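PDB 3P9Y: CG14216 from Drosophila melanogaster, which removes phosphate from phosphoserine in the C-terminal domain of RNA polymerase II and probably takes part in RNA processing and transcription termination. Local coordinates for residues S18-S23 / H87-N92; Y59-K64 / P99-D104. The protein carries 2 engineered substitutions. One frame throughout, in Å; residues are numbered along the deposited sequence.

In the fold
Leaving strand 11-16 of the central sheet, the chain first forms residues 18-23, which make up much of the phosphate-binding loop and the start of helix 22-32. After strand 36-41 come the two-stranded sheet 46-48/57-59 and the turn within 59-64, then helices 65-82 and 85-95. Interaction 1 sets helix 85-95 against the phosphate-binding loop, closing a loop of 63 intervening residues. Interaction 2 returns residues 99-104, on the way to strand 111-114, to the turn at 59-64, with the two helices making up most of the 34 residues between. The closures cross rather than nest, since their segments alternate along the chain. They touch where Ser18 and Asn19 pack against Pro99 and Ser18 also meets Phe61.

Interaction 1: S18-S23 / H87-N92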
loop_
_atom_site.group_PDB
_atom_site.type_symbol
_atom_site.label_atom_id
_atom_site.label_comp_id
_atom_site.label_asym_id
_atom_site.label_seq_id
_atom_site.Cartn_x
_atom_site.Cartn_y
_atom_site.Cartn_z
ATOM N N SER A 18 1.893 8.400 1.027
ATOM C CA SER A 18 1.981 9.183 -0.204
ATOM C C SER A 18 1.744 8.359 -1.465
ATOM O O SER A 18 1.776 8.895 -2.572
ATOM C CB SER A 18 3.347 9.872 -0.294
ATOM O OG SER A 18 3.515 10.808 0.756
ATOM N N ASN A 19 1.499 7.063 -1.290
ATOM C CA ASN A 19 1.313 6.132 -2.401
ATOM C C ASN A 19 2.510 6.196 -3.346
ATOM O O ASN A 19 2.353 6.248 -4.569
ATOM C CB ASN A 19 0.015 6.444 -3.144
ATOM C CG ASN A 19 -0.357 5.382 -4.162
ATOM O OD1 ASN A 19 -0.102 4.191 -3.991
ATOM N ND2 ASN A 19 -0.980 5.822 -5.228
ATOM N N MET A 20 3.701 6.185 -2.755
ATOM C CA MET A 20 4.956 6.365 -3.485
ATOM C C MET A 20 5.902 5.183 -3.314
ATOM O O MET A 20 6.365 4.608 -4.292
ATOM C CB MET A 20 5.677 7.623 -2.997
ATOM C CG MET A 20 5.390 8.857 -3.825
ATOM S SD MET A 20 6.068 8.753 -5.495
ATOM C CE MET A 20 5.154 10.079 -6.269
ATOM N N ASN A 21 6.207 4.838 -2.068
ATOM C CA ASN A 21 7.217 3.826 -1.788
ATOM C C ASN A 21 6.612 2.493 -1.363
ATOM O O ASN A 21 6.531 1.563 -2.158
ATOM C CB ASN A 21 8.178 4.328 -0.707
ATOM C CG ASN A 21 9.273 3.333 -0.387
ATOM O OD1 ASN A 21 9.718 2.576 -1.251
ATOM N ND2 ASN A 21 9.721 3.333 0.860
ATOM N N ARG A 22 6.186 2.413 -0.107
ATOM C CA ARG A 22 5.785 1.140 0.494
ATOM C C ARG A 22 4.594 0.477 -0.200
ATOM O O ARG A 22 4.619 -0.726 -0.460
ATOM C CB ARG A 22 5.491 1.345 1.984
ATOM C CG ARG A 22 6.737 1.634 2.826
ATOM C CD ARG A 22 6.377 2.185 4.213
ATOM N NE ARG A 22 5.694 3.476 4.126
ATOM C CZ ARG A 22 5.161 4.123 5.160
ATOM N NH1 ARG A 22 5.221 3.604 6.378
ATOM N NH2 ARG A 22 4.569 5.292 4.973
ATOM N N SER A 23 3.552 1.246 -0.499
ATOM C CA SER A 23 2.359 0.673 -1.119
ATOM C C SER A 23 2.640 0.230 -2.550
ATOM O O SER A 23 2.037 -0.716 -3.039
ATOM C CB SER A 23 1.200 1.671 -1.119
ATOM O OG SER A 23 1.412 2.711 -2.058
ATOM N N HIS A 87 14.230 6.256 -9.916
ATOM C CA HIS A 87 13.921 4.854 -10.166
ATOM C C HIS A 87 12.579 4.491 -9.539
ATOM O O HIS A 87 11.774 3.795 -10.149
ATOM C CB HIS A 87 15.006 3.927 -9.623
ATOM C CG HIS A 87 14.631 2.478 -9.678
ATOM N ND1 HIS A 87 14.389 1.819 -10.864
ATOM C CD2 HIS A 87 14.436 1.567 -8.696
ATOM C CE1 HIS A 87 14.071 0.561 -10.611
ATOM N NE2 HIS A 87 14.094 0.383 -9.303
ATOM N N MET A 88 12.342 4.968 -8.322
ATOM C CA MET A 88 11.071 4.725 -7.652
ATOM C C MET A 88 9.919 5.248 -8.501
ATOM O O MET A 88 8.923 4.560 -8.701
ATOM C CB MET A 88 11.047 5.391 -6.273
ATOM C CG MET A 88 9.714 5.261 -5.545
ATOM S SD MET A 88 9.735 6.039 -3.912
ATOM C CE MET A 88 10.949 5.021 -3.077
ATOM N N LEU A 89 10.066 6.471 -9.001
ATOM C CA LEU A 89 9.019 7.110 -9.781
ATOM C C LEU A 89 8.821 6.390 -11.111
ATOM O O LEU A 89 7.709 6.312 -11.624
ATOM C CB LEU A 89 9.359 8.585 -10.013
ATOM C CG LEU A 89 9.212 9.467 -8.768
ATOM C CD1 LEU A 89 10.100 10.700 -8.852
ATOM C CD2 LEU A 89 7.749 9.855 -8.550
ATOM N N ASP A 90 9.906 5.858 -11.659
ATOM C CA ASP A 90 9.844 5.129 -12.920
ATOM C C ASP A 90 9.092 3.816 -12.732
ATOM O O ASP A 90 8.255 3.446 -13.547
ATOM C CB ASP A 90 11.254 4.847 -13.433
ATOM C CG ASP A 90 11.251 4.133 -14.764
ATOM O OD1 ASP A 90 10.595 4.636 -15.702
ATOM O OD2 ASP A 90 11.899 3.068 -14.871
ATOM N N ARG A 91 9.396 3.115 -11.646
ATOM C CA ARG A 91 8.712 1.874 -11.318
ATOM C C ARG A 91 7.217 2.149 -11.150
ATOM O O ARG A 91 6.377 1.392 -11.642
ATOM C CB ARG A 91 9.308 1.274 -10.042
ATOM C CG ARG A 91 8.825 -0.135 -9.708
ATOM C CD ARG A 91 7.512 -0.126 -8.931
ATOM N NE ARG A 91 7.502 0.921 -7.912
ATOM C CZ ARG A 91 8.167 0.864 -6.760
ATOM N NH1 ARG A 91 8.904 -0.198 -6.467
ATOM N NH2 ARG A 91 8.100 1.877 -5.899
ATOM N N ASN A 92 6.892 3.251 -10.479
ATOM C CA ASN A 92 5.501 3.616 -10.229
ATOM C C ASN A 92 4.755 3.913 -11.529
ATOM O O ASN A 92 3.617 3.485 -11.716
ATOM C CB ASN A 92 5.423 4.831 -9.295
ATOM C CG ASN A 92 5.961 4.537 -7.901
ATOM O OD1 ASN A 92 6.132 3.381 -7.518
ATOM N ND2 ASN A 92 6.223 5.585 -7.138
HETATM O O HOH W 1 9.941 1.371 -3.756
#
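Asn92 uses both ends of its amide, and its OD1 is gripped twice by Arg91 while its ND2 reaches across to Met20. Arg91 NE lies 2.8 Å from Asn92 OD1 and Arg91 NH2 3.0 Å from the same oxygen, a side-on grip from one face of the amide with OD1 in the guanidinium plane. The bend at chi2 of Arg91 (-85°), which sets CD, and a second at chi3, which sets NE, fold the chain back onto its neighbour. With its orientation so fixed, Asn92 ND2 donates to Met20 O at 3.0 Å (149° at the hydrogen), in the carbonyl plane and on a lone pair. An alanine here would probably leave Met20 O without this donor and the guanidinium, still paired with Glu25, freer to shift.

A water forms a second bridge: it donates to Asn21 OD1 at 2.8 Å and accepts from Arg91 NH2 at 2.9 Å. Asn21 ND2 turns instead to Asn147. Beside these polar contacts, Met20 CE presses on Leu89 CD2 at 3.5 Å, tight for two methyls, while Met88 crosses Asn21 at about a right angle, its CE 3.3 Å from Asn21 OD1.

Residues 18-23 belong to the P-loop of the LMW PTP-like fold. Backbone N-H groups of Ser18, Met20 and Asn21, with Arg22 NE, hold the modified side chain of the bound peptide, and Asn21 and Met88 also pack on an apolar side chain of that peptide. Met20 O thus ties the loop to helix 85-95 while N-H groups of the same loop serve the ligand; the nearby guanidinium would probably polarise the Asn92 amide and strengthen its donation.

Interaction 2: Y59-K64 / P99-D104; sequences YEFGTK and PERFQD
Phe61 CG stands anti to the carbonyl carbon (chi1 -81°) and Arg101 CG is swung out at chi1 -144°, which brings Arg101 CG over the phenyl ring. It sits above the ring centre, with Arg101 CG 3.9 Å from the centroid of Phe61 and close to the ring normal, a CH-pi contact in which the two side chains cross at about a right angle. Backbone of the other segment lies in plane at the ring's edge, through Pro99 O and Glu100 N. Apolar packing adds to this, Pro99 CB lying 3.9 Å from Phe61 CD1.

Phe61 occupies the second position of a type II beta turn from Glu60 to Thr63, with Gly62 third at a positive phi where a CB would jam against the preceding carbonyl oxygen. Glu60 O is held doubly, by Thr63 N and by Thr63 OG1 at 2.8 Å, both from one face of its plane. The N-H of Gly62 joins the two segments: Gly62 N donates to Pro99 O at 3.2 Å. Pro99 CD lies 3.1 Å from Thr63 O, and the proline ring also meets Val46 and Tyr65.

Beyond the ring the arginine bends at chi3. The guanidinium plane of Arg101 stands 69° from the ring plane of Phe61, with Gln103 CD over one guanidinium face. Arg101 NE makes a weak hydrogen bond to Asp104 OD2 within a salt bridge, and Arg101 NH1 is bonded to Gly43 O.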
loop_
_atom_site.group_PDB
_atom_site.type_symbol
_atom_site.label_atom_id
_atom_site.label_comp_id
_atom_site.label_asym_id
_atom_site.label_seq_id
_atom_site.Cartn_x
_atom_site.Cartn_y
_atom_site.Cartn_z
ATOM N N TYR A 59 3.512 17.400 -3.732
ATOM C CA TYR A 59 2.607 17.477 -4.871
ATOM C C TYR A 59 1.212 17.070 -4.437
ATOM O O TYR A 59 1.034 16.477 -3.375
ATOM C CB TYR A 59 3.077 16.546 -5.990
ATOM C CG TYR A 59 4.543 16.682 -6.316
ATOM C CD1 TYR A 59 4.970 17.477 -7.369
ATOM C CD2 TYR A 59 5.503 16.017 -5.566
ATOM C CE1 TYR A 59 6.310 17.606 -7.666
ATOM C CE2 TYR A 59 6.840 16.138 -5.853
ATOM C CZ TYR A 59 7.241 16.931 -6.905
ATOM O OH TYR A 59 8.581 17.051 -7.187
ATOM N N GLU A 60 0.225 17.387 -5.266
ATOM C CA GLU A 60 -1.147 16.996 -4.995
ATOM C C GLU A 60 -1.357 15.582 -5.509
ATOM O O GLU A 60 -0.699 15.163 -6.458
ATOM C CB GLU A 60 -2.123 17.947 -5.694
ATOM C CG GLU A 60 -2.054 19.393 -5.209
ATOM C CD GLU A 60 -2.595 19.569 -3.800
ATOM O OE1 GLU A 60 -3.583 18.889 -3.444
ATOM O OE2 GLU A 60 -2.033 20.396 -3.050
ATOM N N PHE A 61 -2.263 14.840 -4.885
ATOM C CA PHE A 61 -2.649 13.551 -5.422
ATOM C C PHE A 61 -3.266 13.800 -6.788
ATOM O O PHE A 61 -3.987 14.778 -6.975
ATOM C CB PHE A 61 -3.630 12.842 -4.491
ATOM C CG PHE A 61 -2.966 12.140 -3.343
ATOM C CD1 PHE A 61 -2.563 10.818 -3.462
ATOM C CD2 PHE A 61 -2.731 12.802 -2.151
ATOM C CE1 PHE A 61 -1.949 10.168 -2.411
ATOM C CE2 PHE A 61 -2.116 12.161 -1.095
ATOM C CZ PHE A 61 -1.723 10.839 -1.225
ATOM N N GLY A 62 -2.966 12.933 -7.748
ATOM C CA GLY A 62 -3.419 13.136 -9.110
ATOM C C GLY A 62 -2.306 13.610 -10.027
ATOM O O GLY A 62 -2.411 13.475 -11.242
ATOM N N THR A 63 -1.248 14.176 -9.455
ATOM C CA THR A 63 -0.061 14.524 -10.228
ATOM C C THR A 63 0.559 13.240 -10.773
ATOM O O THR A 63 0.919 12.352 -10.006
ATOM C CB THR A 63 1.002 15.245 -9.367
ATOM O OG1 THR A 63 0.414 16.362 -8.689
ATOM C CG2 THR A 63 2.155 15.738 -10.233
ATOM N N LYS A 64 0.676 13.137 -12.092
ATOM C CA LYS A 64 1.270 11.959 -12.714
ATOM C C LYS A 64 2.675 11.700 -12.179
ATOM O O LYS A 64 3.443 12.637 -11.957
ATOM C CB LYS A 64 1.336 12.132 -14.231
ATOM C CG LYS A 64 -0.009 12.210 -14.928
ATOM C CD LYS A 64 0.192 12.342 -16.434
ATOM C CE LYS A 64 -1.095 12.691 -17.156
ATOM N NZ LYS A 64 -0.863 12.956 -18.602
ATOM N N PRO A 99 -0.439 8.805 -8.248
ATOM C CA PRO A 99 -0.808 8.529 -6.856
ATOM C C PRO A 99 -2.294 8.802 -6.595
ATOM O O PRO A 99 -2.821 9.803 -7.092
ATOM C CB PRO A 99 0.041 9.513 -6.045
ATOM C CG PRO A 99 0.890 10.262 -7.004
ATOM C CD PRO A 99 0.721 9.702 -8.369
ATOM N N GLU A 100 -2.948 7.932 -5.828
ATOM C CA GLU A 100 -4.363 8.073 -5.500
ATOM C C GLU A 100 -4.549 8.109 -3.992
ATOM O O GLU A 100 -3.808 7.460 -3.256
ATOM C CB GLU A 100 -5.147 6.895 -6.057
ATOM C CG GLU A 100 -4.847 6.566 -7.500
ATOM C CD GLU A 100 -5.558 5.312 -7.944
ATOM O OE1 GLU A 100 -6.798 5.352 -8.080
ATOM O OE2 GLU A 100 -4.886 4.280 -8.146
ATOM N N ARG A 101 -5.546 8.863 -3.541
ATOM C CA ARG A 101 -5.836 8.996 -2.119
ATOM C C ARG A 101 -6.948 8.017 -1.756
ATOM O O ARG A 101 -7.962 7.934 -2.450
ATOM C CB ARG A 101 -6.247 10.438 -1.785
ATOM C CG ARG A 101 -5.752 10.926 -0.422
ATOM C CD ARG A 101 -6.079 12.400 -0.165
ATOM N NE ARG A 101 -7.326 12.568 0.582
ATOM C CZ ARG A 101 -7.405 12.887 1.875
ATOM N NH1 ARG A 101 -6.314 13.094 2.597
ATOM N NH2 ARG A 101 -8.591 13.008 2.450
ATOM N N PHE A 102 -6.755 7.270 -0.674
ATOM C CA PHE A 102 -7.711 6.243 -0.286
ATOM C C PHE A 102 -9.065 6.849 0.053
ATOM O O PHE A 102 -10.104 6.278 -0.267
ATOM C CB PHE A 102 -7.203 5.445 0.919
ATOM C CG PHE A 102 -8.203 4.450 1.441
ATOM C CD1 PHE A 102 -8.467 3.281 0.746
ATOM C CD2 PHE A 102 -8.894 4.693 2.617
ATOM C CE1 PHE A 102 -9.397 2.370 1.216
ATOM C CE2 PHE A 102 -9.826 3.783 3.094
ATOM C CZ PHE A 102 -10.078 2.622 2.393
ATOM N N GLN A 103 -9.045 8.009 0.702
ATOM C CA GLN A 103 -10.266 8.630 1.203
ATOM C C GLN A 103 -11.164 9.104 0.060
ATOM O O GLN A 103 -12.328 9.439 0.280
ATOM C CB GLN A 103 -9.929 9.808 2.124
ATOM C CG GLN A 103 -9.244 9.425 3.438
ATOM C CD GLN A 103 -7.724 9.500 3.367
ATOM O OE1 GLN A 103 -7.119 9.179 2.343
ATOM N NE2 GLN A 103 -7.101 9.919 4.463
ATOM N N ASP A 104 -10.628 9.123 -1.157
ATOM C CA ASP A 104 -11.382 9.597 -2.317
ATOM C C ASP A 104 -11.779 8.481 -3.279
ATOM O O ASP A 104 -12.421 8.740 -4.296
ATOM C CB ASP A 104 -10.576 10.658 -3.073
ATOM C CG ASP A 104 -10.334 11.904 -2.245
ATOM O OD1 ASP A 104 -11.299 12.402 -1.629
ATOM O OD2 ASP A 104 -9.180 12.385 -2.200
#